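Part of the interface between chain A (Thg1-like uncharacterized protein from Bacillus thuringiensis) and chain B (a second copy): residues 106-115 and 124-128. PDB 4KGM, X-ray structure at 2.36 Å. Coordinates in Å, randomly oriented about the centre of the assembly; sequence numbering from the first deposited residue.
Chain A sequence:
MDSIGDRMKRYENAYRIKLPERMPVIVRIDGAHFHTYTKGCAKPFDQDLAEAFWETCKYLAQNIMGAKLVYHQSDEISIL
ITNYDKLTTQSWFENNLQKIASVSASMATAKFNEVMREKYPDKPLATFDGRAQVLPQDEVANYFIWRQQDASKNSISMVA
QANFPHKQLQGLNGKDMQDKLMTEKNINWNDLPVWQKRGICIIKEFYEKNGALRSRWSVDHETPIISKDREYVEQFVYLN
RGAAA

Chain A 106-115: SMATAKFNEV
Chain B (124-128) PLATF

The contact is a small, largely apolar packing of an extended segment of chain B against one face of a chain A helix, fixed at one end by a hydrogen bond from backbone to serine; the two stretches together bury 353 Å².

Chain A is helical throughout A:Ser106–A:Val115, with phi near -60° and psi between about -41° and -53°, and the helix continues beyond both ends of the stretch. Its i to i+4 ladder is regular, from A:Ala110 N to A:Ser106 O at 2.9 Å through to A:Val115 N to A:Lys111 O at 3.0 Å. Chain B is extended: phi/psi runs from -63/160 at B:Pro124 through -62/140 at B:Leu125, -102/135 at B:Ala126 and -123/160 at B:Thr127 to -140/155 at B:Phe128. The segment runs antiparallel to the helix, so that A:Ser106 lies beside B:Thr127 (CA to CA 5.5 Å) and A:Ala110 beside B:Leu125 (CA to CA 6.3 Å). Four helix residues, about one turn, are thus matched by two residues of extended chain. The CA-to-CB bonds of B:Leu125 and B:Thr127 point toward the helix, whereas that of B:Ala126 between them points away, the alternation expected of an extended backbone. On the helix, the CA-to-CB bonds of A:Ser106, A:Ala110 and A:Glu114, spaced four apart, all point toward chain B.

The polar anchor is at A:Ser106. Its chi1 is t (180°), which places A:Ser106 OG to accept a hydrogen bond from B:Phe128 N at 2.8 Å, with an N-H...O angle of 161°. The approach is close here: A:Ser106 OG also lies 3.3 Å from B:Thr127 CA. B:Phe128 contributes chiefly through its main chain, for its side chain (chi1 m, chi2 86°) starts sideways and its ring leads away from the helix.

One turn on, A:Ala110 offers only a methyl group, and chain B packs closely over it. A:Ala110 CB is 3.9 Å from B:Ala126 O and 4.1 Å from B:Leu125 CD1. B:Thr127, with chi1 p (51°), turns its methyl to the helix, CG2 lying 4.0 Å from A:Met107 CG and 4.4 Å from A:Ala110 CB. A:Met107 (m, t, t) leaves the helix sideways and borders the contact at this point.

B:Leu125 loses the most surface, 96 Å². In its m, t rotamer (-69°, 176°) it sends both methyls to the helix: CD2 approaches A:Ala110 O at 3.8 Å and A:Glu114 OE1 at 3.4 Å, while CD1 lies 3.8 Å from A:Lys111 NZ. The last two residues are joined by a salt bridge, A:Lys111 NZ to A:Glu114 OE2 at 2.6 Å, with lysine t, p, p, t and glutamate t, t and chi3 -94°. A:Lys111 starts sideways, but its curled chain brings its end nearer to the leucine. The paired charges meet B:Leu125 through van der Waals contact alone, and B:Pro124, directed away, takes no part.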

ATOM      1  N   SER A 106      -1.831 -18.548 -10.757  1.00 22.21           N
ATOM      2  CA  SER A 106      -2.184 -18.998 -12.098  1.00 22.29           C
ATOM      3  C   SER A 106      -1.342 -20.199 -12.512  1.00 24.41           C
ATOM      4  O   SER A 106      -1.872 -21.201 -12.993  1.00 26.00           O
ATOM      5  CB  SER A 106      -2.003 -17.863 -13.105  1.00 19.98           C
ATOM      6  OG  SER A 106      -2.333 -18.279 -14.419  1.00 19.10           O
ATOM      7  N   MET A 107      -0.030 -20.091 -12.324  1.00 21.25           N
ATOM      8  CA  MET A 107       0.889 -21.172 -12.660  1.00 22.34           C
ATOM      9  C   MET A 107       0.562 -22.431 -11.870  1.00 26.44           C
ATOM     10  O   MET A 107       0.540 -23.531 -12.422  1.00 23.88           O
ATOM     11  CB  MET A 107       2.337 -20.759 -12.389  1.00 26.85           C
ATOM     12  CG  MET A 107       2.935 -19.830 -13.434  1.00 29.14           C
ATOM     13  SD  MET A 107       4.603 -19.300 -12.991  1.00 30.01           S
ATOM     14  CE  MET A 107       5.044 -18.352 -14.447  1.00 34.94           C
ATOM     15  N   ALA A 108       0.314 -22.259 -10.576  1.00 22.96           N
ATOM     16  CA  ALA A 108      -0.040 -23.376  -9.711  1.00 24.28           C
ATOM     17  C   ALA A 108      -1.334 -24.019 -10.195  1.00 24.63           C
ATOM     18  O   ALA A 108      -1.440 -25.239 -10.263  1.00 28.29           O
ATOM     19  CB  ALA A 108      -0.177 -22.912  -8.268  1.00 24.43           C
ATOM     20  N   THR A 109      -2.307 -23.182 -10.543  1.00 27.39           N
ATOM     21  CA  THR A 109      -3.594 -23.648 -11.042  1.00 21.65           C
ATOM     22  C   THR A 109      -3.456 -24.457 -12.332  1.00 27.91           C
ATOM     23  O   THR A 109      -4.072 -25.514 -12.480  1.00 30.30           O
ATOM     24  CB  THR A 109      -4.548 -22.466 -11.288  1.00 24.88           C
ATOM     25  OG1 THR A 109      -4.765 -21.762 -10.059  1.00 25.58           O
ATOM     26  CG2 THR A 109      -5.881 -22.951 -11.829  1.00 29.20           C
ATOM     27  N   ALA A 110      -2.640 -23.961 -13.257  1.00 28.32           N
ATOM     28  CA  ALA A 110      -2.476 -24.597 -14.562  1.00 25.37           C
ATOM     29  C   ALA A 110      -1.879 -25.999 -14.456  1.00 27.73           C
ATOM     30  O   ALA A 110      -2.433 -26.964 -14.986  1.00 25.89           O
ATOM     31  CB  ALA A 110      -1.627 -23.723 -15.479  1.00 21.96           C
ATOM     32  N   LYS A 111      -0.747 -26.106 -13.769  1.00 26.14           N
ATOM     33  CA  LYS A 111      -0.049 -27.378 -13.642  1.00 29.69           C
ATOM     34  C   LYS A 111      -0.848 -28.392 -12.828  1.00 33.80           C
ATOM     35  O   LYS A 111      -0.972 -29.551 -13.227  1.00 31.01           O
ATOM     36  CB  LYS A 111       1.341 -27.171 -13.030  1.00 27.87           C
ATOM     37  CG  LYS A 111       2.130 -28.458 -12.791  1.00 31.12           C
ATOM     38  CD  LYS A 111       2.233 -29.313 -14.051  1.00 34.99           C
ATOM     39  CE  LYS A 111       2.950 -28.586 -15.179  1.00 37.11           C
ATOM     40  NZ  LYS A 111       2.951 -29.378 -16.443  1.00 40.46           N
ATOM     41  N   PHE A 112      -1.390 -27.947 -11.699  1.00 30.37           N
ATOM     42  CA  PHE A 112      -2.123 -28.828 -10.794  1.00 29.99           C
ATOM     43  C   PHE A 112      -3.330 -29.465 -11.475  1.00 36.23           C
ATOM     44  O   PHE A 112      -3.498 -30.685 -11.440  1.00 34.04           O
ATOM     45  CB  PHE A 112      -2.567 -28.064  -9.545  1.00 30.15           C
ATOM     46  CG  PHE A 112      -3.132 -28.940  -8.465  1.00 30.23           C
ATOM     47  CD1 PHE A 112      -2.299 -29.528  -7.529  1.00 35.03           C
ATOM     48  CD2 PHE A 112      -4.496 -29.170  -8.380  1.00 33.88           C
ATOM     49  CE1 PHE A 112      -2.815 -30.333  -6.532  1.00 34.37           C
ATOM     50  CE2 PHE A 112      -5.016 -29.973  -7.385  1.00 32.04           C
ATOM     51  CZ  PHE A 112      -4.174 -30.554  -6.460  1.00 30.82           C
ATOM     52  N   ASN A 113      -4.167 -28.636 -12.090  1.00 31.96           N
ATOM     53  CA  ASN A 113      -5.338 -29.129 -12.804  1.00 28.81           C
ATOM     54  C   ASN A 113      -4.967 -30.100 -13.923  1.00 38.42           C
ATOM     55  O   ASN A 113      -5.634 -31.115 -14.111  1.00 40.24           O
ATOM     56  CB  ASN A 113      -6.166 -27.967 -13.357  1.00 34.26           C
ATOM     57  CG  ASN A 113      -7.102 -27.372 -12.321  1.00 37.26           C
ATOM     58  OD1 ASN A 113      -7.779 -28.095 -11.588  1.00 33.11           O
ATOM     59  ND2 ASN A 113      -7.146 -26.045 -12.254  1.00 33.69           N
ATOM     60  N   GLU A 114      -3.899 -29.789 -14.653  1.00 36.45           N
ATOM     61  CA  GLU A 114      -3.432 -30.646 -15.740  1.00 32.29           C
ATOM     62  C   GLU A 114      -3.073 -32.046 -15.251  1.00 39.46           C
ATOM     63  O   GLU A 114      -3.548 -33.044 -15.793  1.00 37.25           O
ATOM     64  CB  GLU A 114      -2.220 -30.026 -16.438  1.00 29.27           C
ATOM     65  CG  GLU A 114      -1.507 -30.985 -17.382  1.00 33.53           C
ATOM     66  CD  GLU A 114      -0.244 -30.398 -17.983  1.00 35.51           C
ATOM     67  OE1 GLU A 114      -0.317 -29.832 -19.095  1.00 38.01           O
ATOM     68  OE2 GLU A 114       0.826 -30.508 -17.346  1.00 29.07           O
ATOM     69  N   VAL A 115      -2.229 -32.107 -14.226  1.00 38.37           N
ATOM     70  CA  VAL A 115      -1.774 -33.376 -13.671  1.00 42.92           C
ATOM     71  C   VAL A 115      -2.921 -34.165 -13.043  1.00 41.57           C
ATOM     72  O   VAL A 115      -3.035 -35.376 -13.235  1.00 44.51           O
ATOM     73  CB  VAL A 115      -0.664 -33.156 -12.619  1.00 37.00           C
ATOM     74  CG1 VAL A 115      -0.366 -34.447 -11.866  1.00 36.19           C
ATOM     75  CG2 VAL A 115       0.592 -32.615 -13.282  1.00 35.82           C
TER
ATOM     76  N   PRO B 124       0.037 -25.952 -25.115  1.00 30.08           N
ATOM     77  CA  PRO B 124       0.760 -25.682 -23.867  1.00 31.18           C
ATOM     78  C   PRO B 124      -0.128 -24.983 -22.841  1.00 27.78           C
ATOM     79  O   PRO B 124      -1.156 -24.410 -23.208  1.00 27.81           O
ATOM     80  CB  PRO B 124       1.910 -24.764 -24.310  1.00 30.46           C
ATOM     81  CG  PRO B 124       1.501 -24.231 -25.643  1.00 31.07           C
ATOM     82  CD  PRO B 124       0.672 -25.304 -26.275  1.00 31.77           C
ATOM     83  N   LEU B 125       0.259 -25.044 -21.571  1.00 25.98           N
ATOM     84  CA  LEU B 125      -0.524 -24.437 -20.498  1.00 27.99           C
ATOM     85  C   LEU B 125      -0.642 -22.924 -20.652  1.00 29.26           C
ATOM     86  O   LEU B 125       0.316 -22.246 -21.027  1.00 20.85           O
ATOM     87  CB  LEU B 125       0.079 -24.781 -19.134  1.00 26.14           C
ATOM     88  CG  LEU B 125      -0.036 -26.247 -18.714  1.00 27.16           C
ATOM     89  CD1 LEU B 125       0.686 -26.493 -17.403  1.00 24.35           C
ATOM     90  CD2 LEU B 125      -1.498 -26.648 -18.608  1.00 28.79           C
ATOM     91  N   ALA B 126      -1.831 -22.401 -20.366  1.00 23.24           N
ATOM     92  CA  ALA B 126      -2.065 -20.966 -20.418  1.00 25.67           C
ATOM     93  C   ALA B 126      -2.049 -20.381 -19.013  1.00 26.06           C
ATOM     94  O   ALA B 126      -2.636 -20.946 -18.091  1.00 25.14           O
ATOM     95  CB  ALA B 126      -3.386 -20.665 -21.106  1.00 23.88           C
ATOM     96  N   THR B 127      -1.366 -19.252 -18.848  1.00 28.36           N
ATOM     97  CA  THR B 127      -1.324 -18.569 -17.560  1.00 22.72           C
ATOM     98  C   THR B 127      -1.811 -17.127 -17.682  1.00 21.69           C
ATOM     99  O   THR B 127      -1.829 -16.559 -18.775  1.00 23.09           O
ATOM    100  CB  THR B 127       0.084 -18.605 -16.938  1.00 24.24           C
ATOM    101  OG1 THR B 127       1.048 -18.163 -17.901  1.00 26.58           O
ATOM    102  CG2 THR B 127       0.431 -20.019 -16.495  1.00 20.94           C
ATOM    103  N   PHE B 128      -2.214 -16.551 -16.555  1.00 21.13           N
ATOM    104  CA  PHE B 128      -2.797 -15.214 -16.531  1.00 18.32           C
ATOM    105  C   PHE B 128      -2.294 -14.413 -15.336  1.00 23.96           C
ATOM    106  O   PHE B 128      -1.893 -14.980 -14.319  1.00 22.75           O
ATOM    107  CB  PHE B 128      -4.325 -15.302 -16.457  1.00 21.40           C
ATOM    108  CG  PHE B 128      -4.971 -15.840 -17.705  1.00 25.54           C
ATOM    109  CD1 PHE B 128      -5.123 -17.206 -17.892  1.00 21.16           C
ATOM    110  CD2 PHE B 128      -5.444 -14.977 -18.682  1.00 18.36           C
ATOM    111  CE1 PHE B 128      -5.722 -17.701 -19.038  1.00 21.82           C
ATOM    112  CE2 PHE B 128      -6.043 -15.465 -19.831  1.00 19.49           C
ATOM    113  CZ  PHE B 128      -6.183 -16.829 -20.009  1.00 24.75           C
TER